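Local coordinates for protein light Chain (Clostridium botulinum, PDB 6BVD) that acts as the zinc-dependent protease domain of a mosaic botulinum neurotoxin and probably cleaves a neuronal SNARE protein, thereby blocking neurotransmitter release, at residues 9-14 with 89-94; 22-27 with 46-51. All coordinates share one frame; numbering follows the deposited sequence.

Contact 1 of 2, residues 9-14 with 89-94; sequences SFNYDD and YLQIMI
Q91 reaches out from its helix to donate a hydrogen bond from NE2 to the backbone oxygen F10 O, 2.8 Å away and nearly straight, with an N-H...O angle of 167°. The bond lies in the plane of the carbonyl and in that of the glutamine amide, and the side chain attains this by a bend at chi2 (-50°) that turns its tip toward the loop. On either side of Q91 in sequence, apolar residues complete the meeting. L90 points toward the loop and lodges its CD1 between two aromatic residues, 3.9 Å from Y12 CA and 4.1 Å from F10 CD1; the same methyl lies near the plane of the Y12 ring, at its edge. One helical turn on, I94 CD1 comes 3.9 Å from F10 CE1, while I94 CG2 approaches S9 OG at 3.7 Å. The contact sets the loop before strand 21-24 of this clostridial neurotoxin protease against helix 83-100, whose N87 also binds Y12 N through OD1 and makes a weak bond to Q91 NE2.

The loop itself is shaped by a type I turn from N11 to D14. D14 holds both ends of N11: OD2 takes N11 N at 2.9 Å from well above the carboxylate plane, whereas OD1 takes N11 ND2 at 3.1 Å on its syn side. The same two side chains continue outward in hydrogen bonds, N11 ND2 to I395 O and D14 OD2 to A397 N, both of the second subunit. K37 NZ hydrogen-bonds to the carbonyl oxygens of Y12 and D14, and the same lysine makes a cation-pi contact with the Y12 ring.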
loop_
_atom_site.group_PDB
_atom_site.type_symbol
_atom_site.label_atom_id
_atom_site.label_comp_id
_atom_site.label_asym_id
_atom_site.label_seq_id
_atom_site.Cartn_x
_atom_site.Cartn_y
_atom_site.Cartn_z
ATOM N N SER A 9 4.200 -8.256 -8.178
ATOM C CA SER A 9 5.347 -8.357 -7.256
ATOM C C SER A 9 6.209 -9.607 -7.556
ATOM O O SER A 9 5.726 -10.590 -8.121
ATOM C CB SER A 9 4.882 -8.387 -5.790
ATOM O OG SER A 9 4.389 -7.111 -5.396
ATOM N N PHE A 10 7.492 -9.522 -7.216
ATOM C CA PHE A 10 8.494 -10.557 -7.475
ATOM C C PHE A 10 9.722 -10.239 -6.627
ATOM O O PHE A 10 9.950 -9.076 -6.252
ATOM C CB PHE A 10 8.880 -10.628 -8.980
ATOM C CG PHE A 10 8.580 -9.349 -9.756
ATOM C CD1 PHE A 10 9.243 -8.161 -9.461
ATOM C CD2 PHE A 10 7.612 -9.341 -10.753
ATOM C CE1 PHE A 10 8.961 -6.983 -10.151
ATOM C CE2 PHE A 10 7.315 -8.164 -11.457
ATOM C CZ PHE A 10 7.998 -6.982 -11.167
ATOM N N ASN A 11 10.500 -11.265 -6.317
ATOM C CA ASN A 11 11.826 -11.087 -5.735
ATOM C C ASN A 11 12.864 -11.375 -6.823
ATOM O O ASN A 11 12.563 -12.123 -7.755
ATOM C CB ASN A 11 12.001 -12.006 -4.521
ATOM C CG ASN A 11 10.834 -11.899 -3.558
ATOM O OD1 ASN A 11 10.749 -10.936 -2.818
ATOM N ND2 ASN A 11 9.939 -12.891 -3.564
ATOM N N TYR A 12 14.063 -10.795 -6.731
ATOM C CA TYR A 12 15.047 -10.997 -7.802
ATOM C C TYR A 12 15.352 -12.492 -7.993
ATOM O O TYR A 12 15.606 -12.939 -9.114
ATOM C CB TYR A 12 16.353 -10.248 -7.524
ATOM C CG TYR A 12 17.266 -10.298 -8.720
ATOM C CD1 TYR A 12 17.045 -9.477 -9.811
ATOM C CD2 TYR A 12 18.305 -11.226 -8.786
ATOM C CE1 TYR A 12 17.867 -9.550 -10.945
ATOM C CE2 TYR A 12 19.125 -11.309 -9.904
ATOM C CZ TYR A 12 18.905 -10.468 -10.971
ATOM O OH TYR A 12 19.716 -10.553 -12.084
ATOM N N ASP A 13 15.324 -13.254 -6.908
ATOM C CA ASP A 13 15.670 -14.664 -6.992
ATOM C C ASP A 13 14.507 -15.595 -7.349
ATOM O O ASP A 13 14.723 -16.792 -7.459
ATOM C CB ASP A 13 16.277 -15.136 -5.671
ATOM C CG ASP A 13 17.714 -14.666 -5.471
ATOM O OD1 ASP A 13 18.404 -14.272 -6.448
ATOM O OD2 ASP A 13 18.156 -14.699 -4.308
ATOM N N ASP A 14 13.298 -15.075 -7.546
ATOM C CA ASP A 14 12.189 -15.939 -7.963
ATOM C C ASP A 14 12.534 -16.631 -9.291
ATOM O O ASP A 14 13.123 -16.042 -10.193
ATOM C CB ASP A 14 10.894 -15.172 -8.168
ATOM C CG ASP A 14 10.310 -14.578 -6.889
ATOM O OD1 ASP A 14 10.795 -14.857 -5.768
ATOM O OD2 ASP A 14 9.329 -13.815 -7.051
ATOM N N TYR A 89 16.199 -2.704 -5.395
ATOM C CA TYR A 89 15.799 -1.858 -6.517
ATOM C C TYR A 89 14.423 -2.294 -7.063
ATOM O O TYR A 89 13.549 -1.463 -7.337
ATOM C CB TYR A 89 16.894 -1.907 -7.650
ATOM C CG TYR A 89 16.566 -1.090 -8.861
ATOM C CD1 TYR A 89 17.150 0.169 -9.067
ATOM C CD2 TYR A 89 15.682 -1.581 -9.827
ATOM C CE1 TYR A 89 16.829 0.931 -10.177
ATOM C CE2 TYR A 89 15.364 -0.839 -10.942
ATOM C CZ TYR A 89 15.948 0.404 -11.123
ATOM O OH TYR A 89 15.616 1.118 -12.243
ATOM N N LEU A 90 14.244 -3.594 -7.259
ATOM C CA LEU A 90 12.960 -4.125 -7.697
ATOM C C LEU A 90 11.829 -3.747 -6.706
ATOM O O LEU A 90 10.765 -3.338 -7.119
ATOM C CB LEU A 90 13.010 -5.638 -7.798
ATOM C CG LEU A 90 13.604 -6.244 -9.057
ATOM C CD1 LEU A 90 13.344 -7.776 -9.053
ATOM C CD2 LEU A 90 13.021 -5.579 -10.292
ATOM N N GLN A 91 12.061 -3.920 -5.413
ATOM C CA GLN A 91 10.985 -3.627 -4.447
ATOM C C GLN A 91 10.616 -2.145 -4.406
ATOM O O GLN A 91 9.470 -1.786 -4.117
ATOM C CB GLN A 91 11.361 -4.102 -3.038
ATOM C CG GLN A 91 11.791 -5.553 -2.986
ATOM C CD GLN A 91 10.833 -6.500 -3.685
ATOM O OE1 GLN A 91 9.634 -6.484 -3.439
ATOM N NE2 GLN A 91 11.381 -7.358 -4.569
ATOM N N ILE A 92 11.594 -1.276 -4.600
ATOM C CA ILE A 92 11.310 0.151 -4.606
ATOM C C ILE A 92 10.487 0.468 -5.842
ATOM O O ILE A 92 9.521 1.211 -5.779
ATOM C CB ILE A 92 12.633 0.953 -4.565
ATOM C CG1 ILE A 92 13.324 0.674 -3.235
ATOM C CG2 ILE A 92 12.404 2.453 -4.876
ATOM C CD1 ILE A 92 14.717 1.272 -3.121
ATOM N N MET A 93 10.861 -0.118 -6.978
ATOM C CA MET A 93 10.135 0.119 -8.212
ATOM C C MET A 93 8.679 -0.364 -8.071
ATOM O O MET A 93 7.744 0.302 -8.530
ATOM C CB MET A 93 10.827 -0.572 -9.412
ATOM C CG MET A 93 12.196 -0.007 -9.728
ATOM S SD MET A 93 12.170 1.766 -10.017
ATOM C CE MET A 93 11.054 1.905 -11.422
ATOM N N ILE A 94 8.488 -1.494 -7.404
ATOM C CA ILE A 94 7.148 -1.986 -7.127
ATOM C C ILE A 94 6.389 -0.946 -6.277
ATOM O O ILE A 94 5.244 -0.591 -6.530
ATOM C CB ILE A 94 7.222 -3.329 -6.389
ATOM C CG1 ILE A 94 7.657 -4.453 -7.339
ATOM C CG2 ILE A 94 5.892 -3.715 -5.814
ATOM C CD1 ILE A 94 8.001 -5.732 -6.601
#

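Contact 2 of 2, residues 22-27 with 46-51; sequences IYIRPP and WIIPER
I48 O accepts the backbone hydrogen bond of E50 N at 2.7 Å, closing an inverse gamma turn centred on P49. The strand bearing I48, 45-48, and strand 21-24 are second neighbours in the mixed sheet of the protease, with 36-40 between them. Their short segments approach to 9.6 Å with 76° between their directions, and the contact is made by apolar side chains reaching across strand 36-40, where W46 also packs on A38.

The six-membered ring of W46 meets I22, the two side chains crossing at about a right angle. I22 CG1 sits between the backbone N and the carbonyl carbon (chi1 62°), and from there CD1 comes within 3.3 Å of W46 CH2, a tight approach oblique to the indole. I24 and I48 meet tip to tip, with 3.8 Å between their CD1 atoms. I156 and W158 of strand 155-158 pack on I48 as well, and W158 also touches P26. The ring of P26 completes the group, bringing its CG to 4.1 Å from I48 CD1.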
loop_
_atom_site.group_PDB
_atom_site.type_symbol
_atom_site.label_atom_id
_atom_site.label_comp_id
_atom_site.label_asym_id
_atom_site.label_seq_id
_atom_site.Cartn_x
_atom_site.Cartn_y
_atom_site.Cartn_z
ATOM N N ILE A 22 10.999 -13.663 -17.067
ATOM C CA ILE A 22 11.630 -14.378 -18.197
ATOM C C ILE A 22 12.986 -13.757 -18.484
ATOM O O ILE A 22 13.319 -12.712 -17.943
ATOM C CB ILE A 22 10.799 -14.326 -19.494
ATOM C CG1 ILE A 22 10.660 -12.877 -19.946
ATOM C CG2 ILE A 22 9.430 -14.943 -19.334
ATOM C CD1 ILE A 22 9.710 -12.720 -21.070
ATOM N N TYR A 23 13.806 -14.433 -19.289
ATOM C CA TYR A 23 15.032 -13.800 -19.788
ATOM C C TYR A 23 14.774 -13.054 -21.077
ATOM O O TYR A 23 14.121 -13.583 -21.988
ATOM C CB TYR A 23 16.145 -14.837 -19.978
ATOM C CG TYR A 23 16.897 -15.076 -18.682
ATOM C CD1 TYR A 23 18.134 -14.477 -18.441
ATOM C CD2 TYR A 23 16.353 -15.874 -17.687
ATOM C CE1 TYR A 23 18.809 -14.680 -17.246
ATOM C CE2 TYR A 23 17.015 -16.085 -16.497
ATOM C CZ TYR A 23 18.240 -15.498 -16.283
ATOM O OH TYR A 23 18.876 -15.725 -15.093
ATOM N N ILE A 24 15.255 -11.818 -21.203
ATOM C CA ILE A 24 14.982 -11.166 -22.464
ATOM C C ILE A 24 16.266 -10.682 -23.127
ATOM O O ILE A 24 17.238 -10.339 -22.467
ATOM C CB ILE A 24 14.002 -9.986 -22.323
ATOM C CG1 ILE A 24 14.685 -8.766 -21.751
ATOM C CG2 ILE A 24 12.824 -10.363 -21.482
ATOM C CD1 ILE A 24 13.689 -7.632 -21.473
ATOM N N ARG A 25 16.252 -10.677 -24.447
ATOM C CA ARG A 25 17.380 -10.167 -25.254
ATOM C C ARG A 25 17.017 -8.758 -25.659
ATOM O O ARG A 25 16.222 -8.585 -26.575
ATOM C CB ARG A 25 17.616 -11.036 -26.496
ATOM C CG ARG A 25 18.922 -10.681 -27.244
ATOM C CD ARG A 25 19.106 -11.559 -28.523
ATOM N NE ARG A 25 18.132 -11.202 -29.567
ATOM C CZ ARG A 25 18.149 -11.701 -30.796
ATOM N NH1 ARG A 25 19.100 -12.548 -31.125
ATOM N NH2 ARG A 25 17.238 -11.340 -31.690
ATOM N N PRO A 26 17.555 -7.743 -24.959
ATOM C CA PRO A 26 16.975 -6.414 -25.208
ATOM C C PRO A 26 17.484 -5.781 -26.520
ATOM O O PRO A 26 18.434 -6.287 -27.121
ATOM C CB PRO A 26 17.358 -5.604 -23.929
ATOM C CG PRO A 26 18.385 -6.360 -23.234
ATOM C CD PRO A 26 18.499 -7.758 -23.832
ATOM N N PRO A 27 16.807 -4.718 -27.005
ATOM C CA PRO A 27 17.225 -4.105 -28.269
ATOM C C PRO A 27 18.706 -3.715 -28.227
ATOM O O PRO A 27 19.187 -3.274 -27.166
ATOM C CB PRO A 27 16.304 -2.870 -28.407
ATOM C CG PRO A 27 15.626 -2.741 -27.103
ATOM C CD PRO A 27 15.622 -4.062 -26.430
ATOM N N TRP A 46 8.697 -3.946 -18.697
ATOM C CA TRP A 46 9.679 -4.852 -18.107
ATOM C C TRP A 46 10.723 -4.075 -17.382
ATOM O O TRP A 46 11.157 -3.018 -17.860
ATOM C CB TRP A 46 10.370 -5.721 -19.202
ATOM C CG TRP A 46 9.408 -6.675 -19.798
ATOM C CD1 TRP A 46 8.558 -6.434 -20.817
ATOM C CD2 TRP A 46 9.151 -8.022 -19.348
ATOM N NE1 TRP A 46 7.784 -7.567 -21.054
ATOM C CE2 TRP A 46 8.129 -8.546 -20.163
ATOM C CE3 TRP A 46 9.696 -8.832 -18.341
ATOM C CZ2 TRP A 46 7.644 -9.877 -20.020
ATOM C CZ3 TRP A 46 9.204 -10.159 -18.187
ATOM C CH2 TRP A 46 8.180 -10.648 -19.019
ATOM N N ILE A 47 11.155 -4.605 -16.247
ATOM C CA ILE A 47 12.307 -4.041 -15.550
ATOM C C ILE A 47 13.514 -4.969 -15.591
ATOM O O ILE A 47 13.406 -6.163 -15.256
ATOM C CB ILE A 47 11.968 -3.734 -14.072
ATOM C CG1 ILE A 47 10.772 -2.787 -14.010
ATOM C CG2 ILE A 47 13.210 -3.184 -13.308
ATOM C CD1 ILE A 47 10.225 -2.549 -12.624
ATOM N N ILE A 48 14.666 -4.419 -15.997
ATOM C CA ILE A 48 15.926 -5.113 -15.801
ATOM C C ILE A 48 16.741 -4.377 -14.738
ATOM O O ILE A 48 17.353 -3.344 -15.016
ATOM C CB ILE A 48 16.733 -5.225 -17.104
ATOM C CG1 ILE A 48 15.894 -5.930 -18.184
ATOM C CG2 ILE A 48 18.088 -5.928 -16.827
ATOM C CD1 ILE A 48 16.519 -5.929 -19.585
ATOM N N PRO A 49 16.761 -4.912 -13.509
ATOM C CA PRO A 49 17.323 -4.119 -12.399
ATOM C C PRO A 49 18.850 -4.184 -12.344
ATOM O O PRO A 49 19.439 -4.649 -11.378
ATOM C CB PRO A 49 16.686 -4.754 -11.171
ATOM C CG PRO A 49 16.592 -6.236 -11.568
ATOM C CD PRO A 49 16.264 -6.229 -13.055
ATOM N N GLU A 50 19.478 -3.740 -13.426
ATOM C CA GLU A 50 20.911 -3.705 -13.569
ATOM C C GLU A 50 21.341 -2.351 -14.096
ATOM O O GLU A 50 20.529 -1.644 -14.727
ATOM C CB GLU A 50 21.409 -4.815 -14.536
ATOM C CG GLU A 50 20.986 -6.229 -14.125
ATOM C CD GLU A 50 21.545 -7.306 -15.016
ATOM O OE1 GLU A 50 22.683 -7.125 -15.512
ATOM O OE2 GLU A 50 20.861 -8.348 -15.203
ATOM N N ARG A 51 22.625 -2.033 -13.934
ATOM C CA ARG A 51 23.187 -0.807 -14.518
ATOM C C ARG A 51 23.098 -0.823 -16.033
ATOM O O ARG A 51 23.356 -1.859 -16.700
ATOM C CB ARG A 51 24.650 -0.579 -14.095
ATOM C CG ARG A 51 24.902 -0.525 -12.599
ATOM C CD ARG A 51 24.360 0.754 -11.934
ATOM N NE ARG A 51 25.094 1.980 -12.305
ATOM C CZ ARG A 51 26.190 2.411 -11.675
ATOM N NH1 ARG A 51 26.701 1.701 -10.664
ATOM N NH2 ARG A 51 26.782 3.561 -12.049
#

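In the fold
Contact 2 is nested along the chain inside the loop that contact 1 closes, and their centres are 13 Å apart. The order is loop 9-14, strand 21-24, strand 45-48, helix 83-100. Strand 45-48 and the turn after it join the two: while W46 and I48 face the core of contact 2, I47 points the opposite way and its CD1 packs 3.8 Å from M93 CB on the helix. P49 then wedges into contact 1, with its CG 3.6 Å from Y12 CE1 and 3.8 Å from L90 CD2. Helix 83-100 thus covers the I47 side of strand 45-48, and loop 9-14 packs on both the helix and P49.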